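Side-chain contacts in amine oxidase domain-containing protein (Pyrococcus furiosus, PDB 3NRN), which binds adenosine monophosphate and is probably an oxidoreductase of the flavin-containing amine oxidase family, though its reaction is unknown: residues A[38-43]-A[49-54]; A[119-124]-A[171-176]; A[218-223]-A[230-235]. All coordinates share one frame; numbering follows the deposited sequence.

In the fold
From the N terminus, contact 1 (38-43 with 49-54) closes first: a tight hairpin of strands 41-44 and 47-50, beginning at the AMP phosphate and running toward the large mixed sheet. Contact 2 (119-124 with 171-176) spans a longer, mainly helical excursion, laying the loop after helix 115-119 on helix 165-178 at the surface. Contact 3 (218-223 with 230-235) is again a hairpin, leading from the three-stranded antiparallel sheet into the parallel nucleotide-binding sheet. Each closes before the next opens, so none nest or cross. Contacts 1 and 2 lie on opposite sides of the chain's centre, their own centres about 30 Å apart; those of contacts 2 and 3 are about 40 Å apart.

Contact 1: A[38-43]-A[49-54]; sequences RFTNLP and LSTGAL. With AMP (adenosine monophosphate), chain B.
Thr40 and Thr51 stand at the middle of a largely buried beta-hairpin contact that starts at the AMP phosphate and runs out along strands 41-44 and 47-50. Its strand part is antiparallel: Leu42 and Leu49 form a hydrogen-bonded pair, with Leu42 N to Leu49 O at 2.7 Å and Leu49 N to Leu42 O at 3.0 Å. Their CB atoms lie on the same face, where Leu49 goes on to Leu348 and Leu314 of the large mixed sheet. Beyond the non-hydrogen-bonded pair of Asn41 and Ser50, one backbone bond is kept, Thr51 N to Thr40 O, while in the return bond the hydroxyl stands in for a carbonyl: Thr40 N reaches Thr51 OG1 at 3.3 Å. Thr51 chi1 of 59° sets OG1 between its own backbone N and carbonyl carbon, turned to the 38-40 backbone; the same hydroxyl bonds Gly37 O, so two bonds grip it. Thr40 CG2 and Thr51 CG2 touch at 3.9 Å where the two side chains cross at a slant. Further on, Gly52 CA sits 3.1 Å from Arg38 O in a CA-H...O contact. Ala53 CB comes to the edge of the Phe39 ring, 3.6 Å from CE1; the ring itself packs on helix 188-200. Ser50 OG bonds back to Ala53 O at 2.6 Å, bracing the turn of 50-53. At the ligand end, Arg38 N gives AMP O3P a nearly straight bond (2.8 Å, 172°). The Arg38 guanidinium presents one face to O3P and forms a salt bridge with Asp379, while Glu30 and Val212 also hold the nucleotide. A Gly-Gly-Arg stretch leading into a hairpin beside the phosphate is consistent with the nucleotide site of flavin-containing amine oxidases.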
loop_
_atom_site.group_PDB
_atom_site.type_symbol
_atom_site.label_atom_id
_atom_site.label_comp_id
_atom_site.label_asym_id
_atom_site.label_seq_id
_atom_site.Cartn_x
_atom_site.Cartn_y
_atom_site.Cartn_z
ATOM N N ARG A 38 4.384 -8.267 3.290
ATOM C CA ARG A 38 3.004 -7.931 3.588
ATOM C C ARG A 38 2.125 -7.801 2.352
ATOM O O ARG A 38 1.074 -7.159 2.389
ATOM C CB ARG A 38 2.950 -6.645 4.417
ATOM C CG ARG A 38 3.720 -6.752 5.736
ATOM C CD ARG A 38 3.244 -5.719 6.740
ATOM N NE ARG A 38 3.272 -4.371 6.186
ATOM C CZ ARG A 38 4.381 -3.700 5.907
ATOM N NH1 ARG A 38 5.557 -4.251 6.139
ATOM N NH2 ARG A 38 4.314 -2.484 5.385
ATOM N N PHE A 39 2.551 -8.421 1.260
ATOM C CA PHE A 39 1.783 -8.381 0.027
ATOM C C PHE A 39 1.704 -9.770 -0.606
ATOM O O PHE A 39 2.066 -9.951 -1.764
ATOM C CB PHE A 39 2.414 -7.401 -0.964
ATOM C CG PHE A 39 1.524 -7.050 -2.121
ATOM C CD1 PHE A 39 0.434 -6.204 -1.941
ATOM C CD2 PHE A 39 1.776 -7.559 -3.394
ATOM C CE1 PHE A 39 -0.391 -5.866 -3.008
ATOM C CE2 PHE A 39 0.953 -7.230 -4.468
ATOM C CZ PHE A 39 -0.131 -6.380 -4.273
ATOM N N THR A 40 1.244 -10.755 0.161
ATOM C CA THR A 40 1.101 -12.111 -0.359
ATOM C C THR A 40 -0.117 -12.789 0.284
ATOM O O THR A 40 -0.870 -12.144 1.021
ATOM C CB THR A 40 2.387 -12.942 -0.122
ATOM O OG1 THR A 40 2.313 -14.152 -0.880
ATOM C CG2 THR A 40 2.564 -13.282 1.346
ATOM N N ASN A 41 -0.321 -14.074 0.015
ATOM C CA ASN A 41 -1.489 -14.767 0.559
ATOM C C ASN A 41 -1.307 -15.479 1.891
ATOM O O ASN A 41 -0.211 -15.918 2.247
ATOM C CB ASN A 41 -2.030 -15.756 -0.470
ATOM C CG ASN A 41 -2.652 -15.064 -1.659
ATOM O OD1 ASN A 41 -2.463 -13.864 -1.859
ATOM N ND2 ASN A 41 -3.393 -15.819 -2.465
ATOM N N LEU A 42 -2.411 -15.583 2.623
ATOM C CA LEU A 42 -2.424 -16.242 3.916
ATOM C C LEU A 42 -3.559 -17.261 3.953
ATOM O O LEU A 42 -4.696 -16.919 4.282
ATOM C CB LEU A 42 -2.625 -15.214 5.035
ATOM C CG LEU A 42 -2.756 -15.776 6.457
ATOM C CD1 LEU A 42 -1.423 -16.367 6.920
ATOM C CD2 LEU A 42 -3.196 -14.668 7.394
ATOM N N PRO A 43 -3.269 -18.522 3.584
ATOM C CA PRO A 43 -4.292 -19.573 3.594
ATOM C C PRO A 43 -4.869 -19.641 5.004
ATOM O O PRO A 43 -4.122 -19.644 5.980
ATOM C CB PRO A 43 -3.499 -20.825 3.230
ATOM C CG PRO A 43 -2.426 -20.285 2.323
ATOM C CD PRO A 43 -1.987 -19.044 3.076
ATOM N N LEU A 49 -6.672 -15.399 2.619
ATOM C CA LEU A 49 -6.572 -14.064 3.197
ATOM C C LEU A 49 -5.237 -13.459 2.756
ATOM O O LEU A 49 -4.529 -14.050 1.933
ATOM C CB LEU A 49 -6.663 -14.140 4.726
ATOM C CG LEU A 49 -7.907 -14.864 5.269
ATOM C CD1 LEU A 49 -7.847 -14.919 6.788
ATOM C CD2 LEU A 49 -9.170 -14.167 4.813
ATOM N N SER A 50 -4.890 -12.289 3.282
ATOM C CA SER A 50 -3.633 -11.656 2.898
ATOM C C SER A 50 -2.816 -11.190 4.091
ATOM O O SER A 50 -3.345 -11.037 5.190
ATOM C CB SER A 50 -3.898 -10.466 1.979
ATOM O OG SER A 50 -4.550 -9.425 2.681
ATOM N N THR A 51 -1.522 -10.965 3.861
ATOM C CA THR A 51 -0.619 -10.500 4.901
ATOM C C THR A 51 -0.561 -8.974 4.916
ATOM O O THR A 51 0.288 -8.384 5.580
ATOM C CB THR A 51 0.810 -11.077 4.695
ATOM O OG1 THR A 51 1.322 -10.680 3.414
ATOM C CG2 THR A 51 0.780 -12.599 4.766
ATOM N N GLY A 52 -1.475 -8.337 4.186
ATOM C CA GLY A 52 -1.499 -6.882 4.138
ATOM C C GLY A 52 -2.587 -6.305 3.247
ATOM O O GLY A 52 -3.753 -6.246 3.636
ATOM N N ALA A 53 -2.209 -5.872 2.049
ATOM C CA ALA A 53 -3.167 -5.309 1.104
ATOM C C ALA A 53 -4.352 -6.258 0.933
ATOM O O ALA A 53 -4.200 -7.481 0.987
ATOM C CB ALA A 53 -2.493 -5.057 -0.243
ATOM N N LEU A 54 -5.530 -5.690 0.709
ATOM C CA LEU A 54 -6.733 -6.500 0.567
ATOM C C LEU A 54 -6.930 -7.081 -0.839
ATOM O O LEU A 54 -8.029 -6.996 -1.395
ATOM C CB LEU A 54 -7.959 -5.667 0.965
ATOM C CG LEU A 54 -7.922 -4.947 2.315
ATOM C CD1 LEU A 54 -9.260 -4.285 2.557
ATOM C CD2 LEU A 54 -7.610 -5.927 3.436
HETATM P P AMP B . 7.515 -5.693 3.556
HETATM O O1P AMP B . 8.258 -4.686 2.700
HETATM O O2P AMP B . 7.438 -5.175 4.990
HETATM O O3P AMP B . 6.270 -6.211 2.956
HETATM O "O5'" AMP B . 8.627 -6.841 3.599
HETATM C "C5'" AMP B . 9.988 -6.493 3.878
HETATM C "C4'" AMP B . 10.687 -7.846 3.882
HETATM O "O4'" AMP B . 11.966 -7.777 4.519
HETATM C "C3'" AMP B . 9.916 -8.952 4.585
HETATM O "O3'" AMP B . 9.812 -9.994 3.594
HETATM C "C2'" AMP B . 10.842 -9.325 5.762
HETATM O "O2'" AMP B . 10.818 -10.705 6.179
HETATM C "C1'" AMP B . 12.196 -8.985 5.167
HETATM N N9 AMP B . 13.232 -8.590 6.142
HETATM C C8 AMP B . 13.083 -7.808 7.244
HETATM N N7 AMP B . 14.293 -7.608 7.830
HETATM C C5 AMP B . 15.217 -8.198 7.058
HETATM C C6 AMP B . 16.675 -8.353 7.137
HETATM N N6 AMP B . 17.334 -7.791 8.189
HETATM N N1 AMP B . 17.269 -9.049 6.138
HETATM C C2 AMP B . 16.552 -9.559 5.077
HETATM N N3 AMP B . 15.200 -9.507 4.965
HETATM C C4 AMP B . 14.520 -8.845 5.933
#

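Contact 2: A[119-124]-A[171-176]; sequences RMNKLP and EIRAAL
Arg173 leaves its helix with CG anti to the backbone N (chi1 180°) and bends at chi3 (65°), which lays one face of its guanidinium against the methyl Leu123 CD1. Arg119 also starts with CG opposite the backbone N, but bends at chi2 and chi3, which carries its guanidinium across Leu176. The Leu123 methyl sits almost evenly between the two terminal nitrogens, with CD1 to Arg173 NH1 and CD1 to Arg173 NH2 both 3.7 Å, and the two side chains cross at about a right angle. Asn121 O lies obliquely to the same guanidinium, 3.7 Å from Arg173 NH1. In the second pair, Leu176 CD2 lies over one face of the Arg119 guanidinium, toward its rim, and Leu176 CB approaches Arg119 NH1 to 3.6 Å. The other methyl, Leu176 CD1, reaches the backbone instead, 4.0 Å from Arg119 N. Arg119 also touches a crystal neighbour, which may influence its pose. Nearby, Arg119 O accepts a hydrogen bond from Arg177, and Ile118 packs on both Arg173 and Leu176. Positions 173 and 176, three residues apart, thus present one side of helix 165-178 to the chain leaving helix 115-119: packing of a helix against the end of another helix and the loop that follows it, at the surface of the helical region, away from the AMP site.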
loop_
_atom_site.group_PDB
_atom_site.type_symbol
_atom_site.label_atom_id
_atom_site.label_comp_id
_atom_site.label_asym_id
_atom_site.label_seq_id
_atom_site.Cartn_x
_atom_site.Cartn_y
_atom_site.Cartn_z
ATOM N N ARG A 119 -7.488 19.259 -11.322
ATOM C CA ARG A 119 -7.357 18.670 -12.652
ATOM C C ARG A 119 -6.340 19.512 -13.417
ATOM O O ARG A 119 -5.489 18.981 -14.131
ATOM C CB ARG A 119 -8.702 18.706 -13.386
ATOM C CG ARG A 119 -8.677 18.079 -14.774
ATOM C CD ARG A 119 -8.880 16.572 -14.714
ATOM N NE ARG A 119 -10.270 16.230 -14.427
ATOM C CZ ARG A 119 -10.721 14.989 -14.264
ATOM N NH1 ARG A 119 -9.890 13.959 -14.355
ATOM N NH2 ARG A 119 -12.007 14.777 -14.019
HETATM N N MSE A 120 -6.443 20.829 -13.249
HETATM C CA MSE A 120 -5.551 21.787 -13.896
HETATM C C MSE A 120 -4.162 21.753 -13.272
HETATM O O MSE A 120 -3.338 22.633 -13.529
HETATM C CB MSE A 120 -6.109 23.209 -13.766
HETATM C CG MSE A 120 -7.385 23.478 -14.544
HETATM SE SE MSE A 120 -7.143 23.440 -16.326
HETATM C CE MSE A 120 -7.801 21.815 -16.723
ATOM N N ASN A 121 -3.911 20.747 -12.440
ATOM C CA ASN A 121 -2.621 20.601 -11.776
ATOM C C ASN A 121 -2.435 21.646 -10.676
ATOM O O ASN A 121 -1.498 21.560 -9.885
ATOM C CB ASN A 121 -1.488 20.725 -12.799
ATOM C CG ASN A 121 -0.596 21.930 -12.541
ATOM O OD1 ASN A 121 0.228 21.922 -11.625
ATOM N ND2 ASN A 121 -0.765 22.977 -13.344
ATOM N N LYS A 122 -3.325 22.631 -10.627
ATOM C CA LYS A 122 -3.230 23.681 -9.621
ATOM C C LYS A 122 -3.511 23.160 -8.216
ATOM O O LYS A 122 -4.642 22.811 -7.882
ATOM C CB LYS A 122 -4.179 24.834 -9.968
ATOM C CG LYS A 122 -3.657 25.714 -11.100
ATOM C CD LYS A 122 -4.588 26.871 -11.436
ATOM C CE LYS A 122 -5.799 26.412 -12.233
ATOM N NZ LYS A 122 -6.638 27.568 -12.658
ATOM N N LEU A 123 -2.462 23.110 -7.399
ATOM C CA LEU A 123 -2.561 22.630 -6.026
ATOM C C LEU A 123 -2.555 23.783 -5.024
ATOM O O LEU A 123 -2.121 24.889 -5.337
ATOM C CB LEU A 123 -1.404 21.676 -5.724
ATOM C CG LEU A 123 -1.336 20.414 -6.589
ATOM C CD1 LEU A 123 -0.085 19.631 -6.249
ATOM C CD2 LEU A 123 -2.575 19.562 -6.368
ATOM N N PRO A 124 -3.035 23.532 -3.797
ATOM C CA PRO A 124 -3.087 24.553 -2.748
ATOM C C PRO A 124 -1.743 25.021 -2.195
ATOM O O PRO A 124 -0.936 24.221 -1.717
ATOM C CB PRO A 124 -3.951 23.895 -1.676
ATOM C CG PRO A 124 -3.633 22.446 -1.837
ATOM C CD PRO A 124 -3.661 22.281 -3.334
ATOM N N GLU A 171 -3.428 13.374 -3.554
ATOM C CA GLU A 171 -4.094 12.077 -3.594
ATOM C C GLU A 171 -5.371 12.219 -4.426
ATOM O O GLU A 171 -5.812 11.275 -5.087
ATOM C CB GLU A 171 -4.403 11.604 -2.170
ATOM C CG GLU A 171 -3.160 11.094 -1.448
ATOM C CD GLU A 171 -3.399 10.772 0.009
ATOM O OE1 GLU A 171 -4.511 10.328 0.358
ATOM O OE2 GLU A 171 -2.458 10.947 0.810
ATOM N N ILE A 172 -5.960 13.411 -4.401
ATOM C CA ILE A 172 -7.156 13.663 -5.189
ATOM C C ILE A 172 -6.730 13.682 -6.658
ATOM O O ILE A 172 -7.423 13.157 -7.514
ATOM C CB ILE A 172 -7.819 15.017 -4.818
ATOM C CG1 ILE A 172 -8.482 14.908 -3.440
ATOM C CG2 ILE A 172 -8.857 15.387 -5.876
ATOM C CD1 ILE A 172 -9.011 16.226 -2.889
ATOM N N ARG A 173 -5.583 14.285 -6.946
ATOM C CA ARG A 173 -5.096 14.315 -8.318
ATOM C C ARG A 173 -4.875 12.877 -8.814
ATOM O O ARG A 173 -5.291 12.513 -9.913
ATOM C CB ARG A 173 -3.790 15.114 -8.407
ATOM C CG ARG A 173 -3.230 15.175 -9.825
ATOM C CD ARG A 173 -2.212 16.286 -9.988
ATOM N NE ARG A 173 -1.019 16.070 -9.177
ATOM C CZ ARG A 173 -0.048 16.965 -9.035
ATOM N NH1 ARG A 173 -0.131 18.136 -9.651
ATOM N NH2 ARG A 173 1.001 16.692 -8.268
ATOM N N ALA A 174 -4.227 12.060 -7.989
ATOM C CA ALA A 174 -3.976 10.669 -8.354
ATOM C C ALA A 174 -5.286 9.954 -8.690
ATOM O O ALA A 174 -5.343 9.151 -9.625
ATOM C CB ALA A 174 -3.245 9.938 -7.205
ATOM N N ALA A 175 -6.340 10.241 -7.933
ATOM C CA ALA A 175 -7.631 9.598 -8.180
ATOM C C ALA A 175 -8.242 10.076 -9.498
ATOM O O ALA A 175 -8.884 9.303 -10.216
ATOM C CB ALA A 175 -8.589 9.875 -7.024
ATOM N N LEU A 176 -8.041 11.351 -9.821
ATOM C CA LEU A 176 -8.576 11.898 -11.069
ATOM C C LEU A 176 -7.809 11.317 -12.255
ATOM O O LEU A 176 -8.389 11.001 -13.295
ATOM C CB LEU A 176 -8.457 13.428 -11.086
ATOM C CG LEU A 176 -9.189 14.217 -9.992
ATOM C CD1 LEU A 176 -8.947 15.708 -10.185
ATOM C CD2 LEU A 176 -10.675 13.907 -10.039
#

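Contact 3: A[218-223]-A[230-235]; sequences EEKKVY and YSFDVA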
loop_
_atom_site.group_PDB
_atom_site.type_symbol
_atom_site.label_atom_id
_atom_site.label_comp_id
_atom_site.label_asym_id
_atom_site.label_seq_id
_atom_site.Cartn_x
_atom_site.Cartn_y
_atom_site.Cartn_z
ATOM N N GLU A 218 31.302 1.472 3.463
ATOM C CA GLU A 218 32.691 1.627 3.057
ATOM C C GLU A 218 33.185 0.444 2.219
ATOM O O GLU A 218 33.832 0.632 1.189
ATOM C CB GLU A 218 33.576 1.802 4.292
ATOM C CG GLU A 218 33.327 3.101 5.045
ATOM C CD GLU A 218 34.224 3.254 6.261
ATOM O OE1 GLU A 218 35.456 3.104 6.113
ATOM O OE2 GLU A 218 33.702 3.529 7.362
ATOM N N GLU A 219 32.871 -0.774 2.652
ATOM C CA GLU A 219 33.310 -1.971 1.932
ATOM C C GLU A 219 32.371 -2.303 0.789
ATOM O O GLU A 219 32.748 -2.985 -0.167
ATOM C CB GLU A 219 33.336 -3.194 2.857
ATOM C CG GLU A 219 34.119 -3.063 4.151
ATOM C CD GLU A 219 34.110 -4.364 4.945
ATOM O OE1 GLU A 219 33.028 -4.976 5.066
ATOM O OE2 GLU A 219 35.176 -4.774 5.451
ATOM N N LYS A 220 31.138 -1.823 0.906
ATOM C CA LYS A 220 30.102 -2.104 -0.075
ATOM C C LYS A 220 29.871 -3.615 -0.052
ATOM O O LYS A 220 29.968 -4.305 -1.068
ATOM C CB LYS A 220 30.511 -1.625 -1.475
ATOM C CG LYS A 220 30.719 -0.115 -1.563
ATOM C CD LYS A 220 30.758 0.382 -3.008
ATOM C CE LYS A 220 29.376 0.388 -3.646
ATOM N NZ LYS A 220 29.411 0.882 -5.057
ATOM N N LYS A 221 29.570 -4.117 1.139
ATOM C CA LYS A 221 29.303 -5.534 1.343
ATOM C C LYS A 221 28.146 -5.683 2.303
ATOM O O LYS A 221 27.986 -4.887 3.223
ATOM C CB LYS A 221 30.522 -6.246 1.939
ATOM C CG LYS A 221 31.681 -6.420 0.988
ATOM C CD LYS A 221 32.828 -7.134 1.676
ATOM C CE LYS A 221 33.963 -7.429 0.711
ATOM N NZ LYS A 221 35.068 -8.166 1.387
ATOM N N VAL A 222 27.328 -6.701 2.076
ATOM C CA VAL A 222 26.207 -6.975 2.954
ATOM C C VAL A 222 26.532 -8.271 3.687
ATOM O O VAL A 222 26.927 -9.257 3.068
ATOM C CB VAL A 222 24.901 -7.117 2.158
ATOM C CG1 VAL A 222 23.787 -7.612 3.067
ATOM C CG2 VAL A 222 24.522 -5.768 1.556
ATOM N N TYR A 223 26.390 -8.252 5.009
ATOM C CA TYR A 223 26.679 -9.421 5.840
ATOM C C TYR A 223 25.395 -9.998 6.412
ATOM O O TYR A 223 24.489 -9.261 6.806
ATOM C CB TYR A 223 27.592 -9.031 7.003
ATOM C CG TYR A 223 28.968 -8.593 6.589
ATOM C CD1 TYR A 223 30.044 -9.470 6.660
ATOM C CD2 TYR A 223 29.193 -7.312 6.096
ATOM C CE1 TYR A 223 31.313 -9.089 6.244
ATOM C CE2 TYR A 223 30.461 -6.916 5.678
ATOM C CZ TYR A 223 31.515 -7.811 5.754
ATOM O OH TYR A 223 32.773 -7.438 5.341
ATOM N N TYR A 230 28.265 -10.686 0.641
ATOM C CA TYR A 230 27.743 -10.320 -0.672
ATOM C C TYR A 230 28.163 -8.892 -0.985
ATOM O O TYR A 230 27.655 -7.953 -0.381
ATOM C CB TYR A 230 26.216 -10.396 -0.677
ATOM C CG TYR A 230 25.674 -11.756 -0.320
ATOM C CD1 TYR A 230 25.529 -12.748 -1.288
ATOM C CD2 TYR A 230 25.320 -12.057 0.994
ATOM C CE1 TYR A 230 25.041 -14.008 -0.957
ATOM C CE2 TYR A 230 24.836 -13.307 1.336
ATOM C CZ TYR A 230 24.695 -14.281 0.356
ATOM O OH TYR A 230 24.202 -15.522 0.699
ATOM N N SER A 231 29.101 -8.724 -1.911
ATOM C CA SER A 231 29.548 -7.391 -2.295
ATOM C C SER A 231 28.501 -6.793 -3.250
ATOM O O SER A 231 27.807 -7.525 -3.946
ATOM C CB SER A 231 30.910 -7.479 -2.986
ATOM O OG SER A 231 30.855 -8.390 -4.069
ATOM N N PHE A 232 28.385 -5.470 -3.284
ATOM C CA PHE A 232 27.398 -4.842 -4.151
ATOM C C PHE A 232 27.855 -3.518 -4.753
ATOM O O PHE A 232 28.733 -2.845 -4.208
ATOM C CB PHE A 232 26.101 -4.603 -3.361
ATOM C CG PHE A 232 26.226 -3.548 -2.278
ATOM C CD1 PHE A 232 26.099 -2.193 -2.580
ATOM C CD2 PHE A 232 26.483 -3.915 -0.959
ATOM C CE1 PHE A 232 26.225 -1.222 -1.578
ATOM C CE2 PHE A 232 26.613 -2.960 0.038
ATOM C CZ PHE A 232 26.481 -1.607 -0.274
ATOM N N ASP A 233 27.255 -3.157 -5.887
ATOM C CA ASP A 233 27.538 -1.872 -6.531
ATOM C C ASP A 233 26.439 -0.941 -6.016
ATOM O O ASP A 233 26.657 0.246 -5.792
ATOM C CB ASP A 233 27.472 -2.000 -8.057
ATOM C CG ASP A 233 28.609 -2.844 -8.614
ATOM O OD1 ASP A 233 29.777 -2.544 -8.293
ATOM O OD2 ASP A 233 28.342 -3.807 -9.363
ATOM N N VAL A 234 25.260 -1.526 -5.811
ATOM C CA VAL A 234 24.094 -0.830 -5.299
ATOM C C VAL A 234 23.318 -1.773 -4.378
ATOM O O VAL A 234 23.232 -2.976 -4.628
ATOM C CB VAL A 234 23.156 -0.377 -6.447
ATOM C CG1 VAL A 234 21.806 0.028 -5.886
ATOM C CG2 VAL A 234 23.776 0.799 -7.188
ATOM N N ALA A 235 22.765 -1.219 -3.307
ATOM C CA ALA A 235 21.981 -2.001 -2.365
ATOM C C ALA A 235 20.591 -1.379 -2.276
ATOM O O ALA A 235 20.462 -0.162 -2.115
ATOM C CB ALA A 235 22.652 -2.000 -0.989
HETATM O O HOH W 1 30.663 -0.590 -6.940
#
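Lys221 and Val222 pair antiparallel with Ser231 and Tyr230, the backbone joined by Val222 N to Tyr230 O (2.8 Å) and Tyr230 N to Val222 O (3.1 Å) and, just beyond the strands, by Phe232 N to Lys220 O (3.0 Å). Lys220 has a positive phi (63°) and, with Lys221, faces Asn216 as a G1 beta bulge at the start of strand 221-224. The Phe232 ring packs against this bulge. Its chi1 of 68° puts CG between its own backbone N and carbonyl carbon, swinging the ring under the Lys220 backbone. Lys220 CB makes a CH-pi contact over one face, 4.3 Å from the ring centroid and 12° off the normal, while Ala235 CB lies 3.7 Å from the plane on the opposite face, over the centre. Val222 CG2 meets Phe232 CD2 at 3.7 Å, the two side chains crossing at about a right angle. Here the chain passes from the edge strand 229-231 of a three-stranded antiparallel sheet into strand 234-237 of the parallel sheet, a beta meander beside a Rossmann-type sheet, as in related FAD-binding domains. Val222 touches Val4 and Leu29 of the parallel sheet and, within its own sheet, the AMP-site residue Val212; Phe232 also rests on Val4. Tyr230 turns an edge of its ring toward Val222 O and packs on Leu29. On the other face of the hairpin, Lys221 CG lies along Ser231, 4.0 Å from its CA. The Lys220 chain bends at chi3 and passes by Phe232 O, so that NZ donates to Asp233 O at 2.9 Å. A water links the same ammonium group to Asp233 OD1, and the other carboxylate oxygen, OD2, takes a hydrogen bond from Arg2 N.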